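Local coordinates for tail component (Lactobacillus phage J-1, PDB 5LY8), which probably binds cell-wall carbohydrate of the Lactobacillus casei host, through the second carbohydrate-binding module in the distal tail protein of the phage, at residues V102-A107 with L128-A133; A107-F112 with S217-W222. All blocks are in the same frame, centred on the assembly; numbering follows the deposited sequence. Where two conformers were deposited one is given.

Interactions 1 and 2 have centres about 6 Å apart and share Ala107 as well as one magnesium ion. Interaction 1 supplies Ala106, Asp130 and Ser132 to that ion, interaction 2 supplies Glu108, and Asn135 completes the site. Strands 110-118 and 121-130 are neighbours in one sheet, and they tie the two contacts together: Asp130 N lies 2.9 Å from Gly110 O, probably as a hydrogen bond. Trp222 of interaction 2 also touches Val102, Thr104 and Leu128 of interaction 1, and its side chain comes within about 4 Å of that of Asp130. The metal site and the hydrophobic packing beside it are thus continuous, and the two contact centres lie about 16 and 17 Å from the centre of the chain.

Interaction 1: residues V102-A107 with L128-A133; sequences VGTNAA and LFDDSA. With MG (magnesium ion), chain B.
Val102 and Leu128 reach toward each other tip to tip, Val102 CG1 lying 3.8 Å from Leu128 CD2. Both are branched aliphatic residues at buried positions of their strands, and Trp222 touches both. Just past the end of strand 94-103 comes Thr104. In the conformer described, its OG1 stands anti to the backbone N (chi1 -171°) and donates a short hydrogen bond of 2.6 Å to Asp130 OD2. The hydroxyl approaches this oxygen on its anti side, 26° out of the carboxylate plane, while the magnesium ion is gripped between OD1 and OD2. In that conformer the threonine would act as a second-shell residue and could help fix the rotation of a carboxylate that already chelates the ion with both oxygens. The extra proton donor might also share in offsetting the negative charge on OD2. Farther along, Ala106 offers only its backbone: its O binds the metal at 2.5 Å, and Ser132 O does so at 2.3 Å. These two acceptors lie 3.2 Å apart, a closeness the shared cation makes tolerable. Ala107 closes the contact with a nearly straight CA-H...O approach, its CA 3.3 Å from Ala133 O with 168° at the hydrogen. Here the backbones meet directly, and the small Ala133 side chain fits beside them, its CB 3.5 Å from Ala107 O. With Glu108 O and Asn135 O added, the arrangement is a loop-built metal site of one bidentate aspartate and four backbone carbonyls, placed where strands of a concanavalin-clan carbohydrate-binding module run out into their loops.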
loop_
_atom_site.group_PDB
_atom_site.type_symbol
_atom_site.label_atom_id
_atom_site.label_comp_id
_atom_site.label_asym_id
_atom_site.label_seq_id
_atom_site.Cartn_x
_atom_site.Cartn_y
_atom_site.Cartn_z
ATOM N N VAL A 102 -9.200 -9.387 1.519
ATOM C CA VAL A 102 -9.964 -8.295 2.067
ATOM C C VAL A 102 -11.433 -8.510 1.767
ATOM O O VAL A 102 -11.793 -9.046 0.709
ATOM C CB VAL A 102 -9.332 -6.924 1.588
ATOM C CG1 VAL A 102 -9.243 -6.786 0.063
ATOM C CG2 VAL A 102 -9.991 -5.714 2.251
ATOM N N GLY A 103 -12.263 -8.185 2.748
ATOM C CA GLY A 103 -13.705 -8.317 2.624
ATOM C C GLY A 103 -14.371 -7.227 3.421
ATOM O O GLY A 103 -13.826 -6.773 4.411
ATOM N N THR A 104 -15.604 -6.835 2.994
ATOM C CA THR A 104 -16.286 -5.775 3.727
ATOM C C THR A 104 -17.801 -6.028 3.733
ATOM O O THR A 104 -18.323 -6.980 3.122
ATOM C CB THR A 104 -15.832 -4.369 3.214
ATOM O OG1 THR A 104 -16.336 -3.310 4.064
ATOM C CG2 THR A 104 -16.228 -4.093 1.752
ATOM N N ASN A 105 -18.443 -5.061 4.336
ATOM C CA ASN A 105 -19.889 -5.141 4.543
ATOM C C ASN A 105 -20.383 -3.759 4.805
ATOM O O ASN A 105 -19.605 -2.800 4.934
ATOM C CB ASN A 105 -20.417 -6.156 5.574
ATOM C CG ASN A 105 -20.252 -7.633 5.419
ATOM O OD1 ASN A 105 -19.836 -8.306 6.362
ATOM N ND2 ASN A 105 -20.859 -8.198 4.388
ATOM N N ALA A 106 -21.667 -3.526 4.610
ATOM C CA ALA A 106 -22.107 -2.173 4.757
ATOM C C ALA A 106 -21.603 -1.486 6.012
ATOM O O ALA A 106 -20.998 -0.431 5.888
ATOM C CB ALA A 106 -23.625 -2.099 4.668
ATOM N N ALA A 107 -21.725 -2.123 7.185
ATOM C CA ALA A 107 -21.399 -1.477 8.454
ATOM C C ALA A 107 -19.908 -1.358 8.725
ATOM O O ALA A 107 -19.497 -0.628 9.620
ATOM C CB ALA A 107 -22.082 -2.218 9.603
ATOM N N LEU A 128 -6.723 1.147 -0.706
ATOM C CA LEU A 128 -8.044 0.574 -0.846
ATOM C C LEU A 128 -8.805 0.983 0.400
ATOM O O LEU A 128 -8.246 0.905 1.502
ATOM C CB LEU A 128 -8.019 -0.956 -0.961
ATOM C CG LEU A 128 -9.362 -1.617 -1.235
ATOM C CD1 LEU A 128 -9.867 -1.331 -2.660
ATOM C CD2 LEU A 128 -9.291 -3.127 -1.032
ATOM N N PHE A 129 -10.041 1.427 0.262
ATOM C CA PHE A 129 -10.782 1.822 1.443
ATOM C C PHE A 129 -12.301 1.720 1.249
ATOM O O PHE A 129 -12.813 1.815 0.180
ATOM C CB PHE A 129 -10.402 3.251 1.899
ATOM C CG PHE A 129 -10.668 4.306 0.866
ATOM C CD1 PHE A 129 -9.707 4.646 -0.108
ATOM C CD2 PHE A 129 -11.881 4.976 0.853
ATOM C CE1 PHE A 129 -10.015 5.656 -1.048
ATOM C CE2 PHE A 129 -12.144 5.945 -0.095
ATOM C CZ PHE A 129 -11.228 6.268 -1.002
ATOM N N ASP A 130 -12.941 1.472 2.382
ATOM C CA ASP A 130 -14.401 1.453 2.560
ATOM C C ASP A 130 -14.583 2.421 3.722
ATOM O O ASP A 130 -14.346 2.096 4.830
ATOM C CB ASP A 130 -14.958 0.044 2.854
ATOM C CG ASP A 130 -16.497 0.050 3.071
ATOM O OD1 ASP A 130 -17.057 1.057 3.183
ATOM O OD2 ASP A 130 -17.116 -1.005 3.116
ATOM N N ASP A 131 -14.973 3.642 3.403
ATOM C CA ASP A 131 -15.041 4.688 4.420
ATOM C C ASP A 131 -16.417 5.046 4.947
ATOM O O ASP A 131 -16.551 6.030 5.603
ATOM C CB ASP A 131 -14.269 5.975 3.977
ATOM C CG ASP A 131 -14.882 6.662 2.761
ATOM O OD1 ASP A 131 -15.815 6.211 2.206
ATOM O OD2 ASP A 131 -14.348 7.706 2.369
ATOM N N SER A 132 -17.411 4.227 4.660
ATOM C CA SER A 132 -18.759 4.508 5.161
ATOM C C SER A 132 -19.318 3.288 5.845
ATOM O O SER A 132 -19.279 2.189 5.281
ATOM C CB SER A 132 -19.695 4.896 4.014
ATOM O OG SER A 132 -21.016 5.080 4.511
ATOM N N ALA A 133 -19.942 3.485 7.021
ATOM C CA ALA A 133 -20.631 2.407 7.743
ATOM C C ALA A 133 -22.058 2.190 7.246
ATOM O O ALA A 133 -22.815 1.455 7.878
ATOM C CB ALA A 133 -20.625 2.663 9.242
HETATM MG MG MG B . -18.841 -0.002 4.670
#

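Interaction 2: residues A107-F112 with S217-W222; sequences AEVGRF and SDQRGW. With MG (magnesium ion), chain B.
Gly110 lies with its backbone against the indole of Trp222: its CA sits 3.5 Å from the centroid of the five-membered ring and only 3° off the ring normal, a CH-pi contact directly over the face. Glycine suits the place because a CB would clash with Trp222 CD1. Gly110 C lies over this face too, offset toward the rim, and Arg111 N comes 3.5 Å from Trp222 CZ2. A water in the ring plane accepts from Trp222 NE1 and donates to Arg111 O, satisfying the indole N-H, while Phe112 CD2 meets Trp222 CZ2 at 3.9 Å, the side chains crossing at about a right angle. Val109 N donates to Arg220 O over 2.9 Å, and Trp222 N returns a weak bond to Val109 O. In the Gln219 conformer described, Val109 CG1 and CG2 both pack on Gln219 NE2. Glu108 turns its CG toward Gly221 O at 3.4 Å, and its carboxylate takes no part in holding the metal, which Glu108 O binds at 2.3 Å. The peptide joining Glu108 to Val109 thus has its oxygen on a cation and its N-H on Arg220 O, a pairing that should polarise it and strengthen that hydrogen bond.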
loop_
_atom_site.group_PDB
_atom_site.type_symbol
_atom_site.label_atom_id
_atom_site.label_comp_id
_atom_site.label_asym_id
_atom_site.label_seq_id
_atom_site.Cartn_x
_atom_site.Cartn_y
_atom_site.Cartn_z
ATOM N N ALA A 107 -21.725 -2.123 7.185
ATOM C CA ALA A 107 -21.399 -1.477 8.454
ATOM C C ALA A 107 -19.908 -1.358 8.725
ATOM O O ALA A 107 -19.497 -0.628 9.620
ATOM C CB ALA A 107 -22.082 -2.218 9.603
ATOM N N GLU A 108 -19.083 -2.066 7.935
ATOM C CA GLU A 108 -17.639 -2.091 8.136
ATOM C C GLU A 108 -16.939 -0.936 7.461
ATOM O O GLU A 108 -17.330 -0.500 6.370
ATOM C CB GLU A 108 -17.063 -3.428 7.686
ATOM C CG GLU A 108 -17.642 -4.594 8.477
ATOM C CD GLU A 108 -17.229 -5.970 8.007
ATOM O OE1 GLU A 108 -16.418 -6.089 7.070
ATOM O OE2 GLU A 108 -17.774 -6.955 8.561
ATOM N N VAL A 109 -15.837 -0.482 8.097
ATOM C CA VAL A 109 -15.007 0.622 7.625
ATOM C C VAL A 109 -13.551 0.205 7.733
ATOM O O VAL A 109 -13.131 -0.335 8.772
ATOM C CB VAL A 109 -15.299 1.917 8.438
ATOM C CG1 VAL A 109 -14.262 3.011 8.206
ATOM C CG2 VAL A 109 -16.707 2.435 8.138
ATOM N N GLY A 110 -12.760 0.493 6.712
ATOM C CA GLY A 110 -11.348 0.167 6.818
ATOM C C GLY A 110 -10.587 0.756 5.667
ATOM O O GLY A 110 -11.169 1.157 4.661
ATOM N N ARG A 111 -9.270 0.806 5.813
ATOM C CA ARG A 111 -8.381 1.346 4.793
ATOM C C ARG A 111 -7.068 0.606 4.865
ATOM O O ARG A 111 -6.619 0.258 5.959
ATOM C CB ARG A 111 -8.138 2.865 5.064
ATOM C CG ARG A 111 -7.056 3.525 4.229
ATOM C CD ARG A 111 -6.908 5.007 4.614
ATOM N NE ARG A 111 -6.033 5.715 3.673
ATOM C CZ ARG A 111 -6.416 6.212 2.514
ATOM N NH1 ARG A 111 -7.693 6.148 2.144
ATOM N NH2 ARG A 111 -5.532 6.760 1.704
ATOM N N PHE A 112 -6.405 0.432 3.708
ATOM C CA PHE A 112 -4.987 0.102 3.715
ATOM C C PHE A 112 -4.254 0.998 2.751
ATOM O O PHE A 112 -4.834 1.487 1.778
ATOM C CB PHE A 112 -4.650 -1.384 3.485
ATOM C CG PHE A 112 -5.013 -1.990 2.159
ATOM C CD1 PHE A 112 -4.343 -1.622 0.998
ATOM C CD2 PHE A 112 -5.918 -3.038 2.087
ATOM C CE1 PHE A 112 -4.644 -2.232 -0.224
ATOM C CE2 PHE A 112 -6.170 -3.685 0.875
ATOM C CZ PHE A 112 -5.516 -3.293 -0.266
ATOM N N SER A 217 -12.096 5.671 14.102
ATOM C CA SER A 217 -12.883 5.917 15.320
ATOM C C SER A 217 -13.349 4.593 15.941
ATOM O O SER A 217 -12.542 3.652 15.970
ATOM C CB SER A 217 -14.049 6.843 14.970
ATOM O OG SER A 217 -14.769 7.222 16.133
ATOM N N ASP A 218 -14.649 4.480 16.289
ATOM C CA ASP A 218 -15.263 3.282 16.879
ATOM C C ASP A 218 -16.116 2.554 15.893
ATOM O O ASP A 218 -17.039 1.843 16.283
ATOM C CB ASP A 218 -16.086 3.639 18.149
ATOM C CG ASP A 218 -17.315 4.498 17.943
ATOM O OD1 ASP A 218 -17.483 5.047 16.834
ATOM O OD2 ASP A 218 -18.091 4.672 18.917
ATOM N N GLN A 219 -15.824 2.717 14.616
ATOM C CA GLN A 219 -16.586 2.000 13.620
ATOM C C GLN A 219 -16.045 0.600 13.516
ATOM O O GLN A 219 -14.822 0.400 13.642
ATOM C CB GLN A 219 -16.469 2.710 12.280
ATOM C CG GLN A 219 -17.071 4.103 12.395
ATOM C CD GLN A 219 -17.185 4.790 11.093
ATOM O OE1 GLN A 219 -18.279 5.152 10.654
ATOM N NE2 GLN A 219 -16.055 5.050 10.492
ATOM N N ARG A 220 -16.930 -0.377 13.285
ATOM C CA ARG A 220 -16.479 -1.753 13.130
ATOM C C ARG A 220 -15.587 -1.880 11.908
ATOM O O ARG A 220 -15.793 -1.194 10.903
ATOM C CB ARG A 220 -17.617 -2.783 13.160
ATOM C CG ARG A 220 -18.502 -2.844 11.936
ATOM C CD ARG A 220 -19.352 -4.105 11.946
ATOM N NE ARG A 220 -20.276 -4.132 13.078
ATOM C CZ ARG A 220 -21.015 -5.184 13.420
ATOM N NH1 ARG A 220 -20.937 -6.312 12.730
ATOM N NH2 ARG A 220 -21.824 -5.122 14.470
ATOM N N GLY A 221 -14.555 -2.692 12.045
ATOM C CA GLY A 221 -13.576 -2.851 10.983
ATOM C C GLY A 221 -13.946 -3.827 9.909
ATOM O O GLY A 221 -14.678 -4.795 10.142
ATOM N N TRP A 222 -13.360 -3.638 8.748
ATOM C CA TRP A 222 -13.485 -4.603 7.680
ATOM C C TRP A 222 -12.591 -5.826 7.956
ATOM O O TRP A 222 -11.835 -5.830 8.938
ATOM C CB TRP A 222 -13.204 -3.951 6.319
ATOM C CG TRP A 222 -11.815 -3.452 6.030
ATOM C CD1 TRP A 222 -10.711 -3.473 6.844
ATOM C CD2 TRP A 222 -11.383 -2.899 4.788
ATOM N NE1 TRP A 222 -9.621 -2.946 6.179
ATOM C CE2 TRP A 222 -10.008 -2.600 4.909
ATOM C CE3 TRP A 222 -12.028 -2.636 3.569
ATOM C CZ2 TRP A 222 -9.268 -2.045 3.854
ATOM C CZ3 TRP A 222 -11.294 -2.089 2.531
ATOM C CH2 TRP A 222 -9.938 -1.791 2.685
HETATM MG MG MG B . -18.841 -0.002 4.670
HETATM O O HOH W 1 -19.666 0.568 12.168
HETATM O O HOH W 2 -16.546 -5.974 11.623
HETATM O O HOH W 3 -12.995 1.155 11.221
HETATM O O HOH W 4 -7.027 -2.161 7.196
#